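PDB 3GMV: beta-lactamase inhibitory protein BLIP-I from Streptomyces exfoliatus, which probably binds beta-lactamases and inhibits them, as a member of the BLIP family of inhibitory proteins. Local coordinates for residues N85-A88 / L89-E93. Sequence-based numbering, arbitrary orientation.
Sequences NRTA and LGMTE
The carbonyl oxygen of A88 accepts the backbone N-H of M91 at 3.2 Å from O to N, closing a type II beta turn over A88-M91 in the loop that joins helix 81-84 to helix 93-99. G90, at the third position, has the positive phi (98°) usual for glycine in this turn type. M91 then folds its side chain back across the mouth of the turn. Its CG lies between the backbone N and the carbonyl carbon (chi1 84°), 3.5 Å from A88 O, and the side chain carries the sulfur on to the part of the loop entering the turn. There SD receives a weak hydrogen bond from A88 N, 3.5 Å away, and packs on T87, with M91 SD 3.7 Å from T87 CB. The buried T87 is held in turn by OG1, which is hydrogen-bonded to Y84 O and R150 NE. Backbone hydrogen bonds of G90 and M91 with L147 tie the turn to strand 146-153, at the edge of the antiparallel sheet, and T92 caps the following helix. A bend at chi3 (-55°) leaves M91 CE 3.6 Å from R86 O.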
loop_
_atom_site.group_PDB
_atom_site.type_symbol
_atom_site.label_atom_id
_atom_site.label_comp_id
_atom_site.label_asym_id
_atom_site.label_seq_id
_atom_site.Cartn_x
_atom_site.Cartn_y
_atom_site.Cartn_z
ATOM N N ASN A 85 0.081 -13.926 16.472
ATOM C CA ASN A 85 -0.894 -14.640 17.309
ATOM C C ASN A 85 -1.517 -13.791 18.404
ATOM O O ASN A 85 -2.506 -14.213 19.028
ATOM C CB ASN A 85 -0.260 -15.877 17.934
ATOM C CG ASN A 85 -0.098 -16.993 16.942
ATOM O OD1 ASN A 85 -0.744 -16.994 15.893
ATOM N ND2 ASN A 85 0.765 -17.974 17.265
ATOM N N ARG A 86 -0.987 -12.586 18.597
ATOM C CA ARG A 86 -1.583 -11.660 19.541
ATOM C C ARG A 86 -2.284 -10.498 18.844
ATOM O O ARG A 86 -2.521 -9.430 19.444
ATOM C CB ARG A 86 -0.556 -11.196 20.591
ATOM C CG ARG A 86 -0.138 -12.338 21.522
ATOM C CD ARG A 86 0.843 -11.830 22.645
ATOM N NE ARG A 86 2.136 -11.454 22.061
ATOM C CZ ARG A 86 3.135 -12.294 21.793
ATOM N NH1 ARG A 86 3.009 -13.590 22.064
ATOM N NH2 ARG A 86 4.277 -11.844 21.251
ATOM N N THR A 87 -2.674 -10.727 17.592
ATOM C CA THR A 87 -3.546 -9.805 16.900
ATOM C C THR A 87 -4.880 -10.496 16.681
ATOM O O THR A 87 -4.977 -11.752 16.687
ATOM C CB THR A 87 -2.972 -9.330 15.543
ATOM O OG1 THR A 87 -2.786 -10.466 14.674
ATOM C CG2 THR A 87 -1.598 -8.661 15.755
ATOM N N ALA A 88 -5.910 -9.689 16.475
ATOM C CA ALA A 88 -7.262 -10.209 16.247
ATOM C C ALA A 88 -8.078 -9.112 15.580
ATOM O O ALA A 88 -7.904 -7.941 15.903
ATOM C CB ALA A 88 -7.927 -10.599 17.601
ATOM N N LEU A 89 -8.996 -9.493 14.679
ATOM C CA LEU A 89 -9.899 -8.503 14.072
ATOM C C LEU A 89 -10.610 -7.711 15.168
ATOM O O LEU A 89 -10.995 -8.290 16.198
ATOM C CB LEU A 89 -10.928 -9.185 13.153
ATOM C CG LEU A 89 -10.280 -9.907 11.971
ATOM C CD1 LEU A 89 -11.346 -10.396 10.980
ATOM C CD2 LEU A 89 -9.280 -9.022 11.263
ATOM N N GLY A 90 -10.748 -6.402 14.973
ATOM C CA GLY A 90 -11.481 -5.541 15.895
ATOM C C GLY A 90 -10.573 -4.806 16.863
ATOM O O GLY A 90 -11.019 -3.871 17.543
ATOM N N MET A 91 -9.316 -5.229 16.966
ATOM C CA MET A 91 -8.344 -4.515 17.826
ATOM C C MET A 91 -8.065 -3.135 17.245
ATOM O O MET A 91 -8.199 -2.937 16.032
ATOM C CB MET A 91 -7.052 -5.327 18.027
ATOM C CG MET A 91 -6.014 -5.180 16.893
ATOM S SD MET A 91 -4.696 -6.413 16.940
ATOM C CE MET A 91 -4.037 -6.230 18.598
ATOM N N THR A 92 -7.716 -2.167 18.098
ATOM C CA THR A 92 -7.415 -0.846 17.626
ATOM C C THR A 92 -6.022 -0.797 17.057
ATOM O O THR A 92 -5.225 -1.685 17.314
ATOM C CB THR A 92 -7.475 0.197 18.743
ATOM O OG1 THR A 92 -6.433 -0.076 19.681
ATOM C CG2 THR A 92 -8.838 0.143 19.446
ATOM N N GLU A 93 -5.747 0.245 16.279
ATOM C CA GLU A 93 -4.428 0.463 15.739
ATOM C C GLU A 93 -3.412 0.533 16.882
ATOM O O GLU A 93 -2.310 -0.022 16.775
ATOM C CB GLU A 93 -4.366 1.711 14.864
ATOM C CG GLU A 93 -2.958 1.999 14.401
ATOM C CD GLU A 93 -2.860 3.113 13.415
ATOM O OE1 GLU A 93 -3.826 3.907 13.335
ATOM O OE2 GLU A 93 -1.817 3.186 12.716
#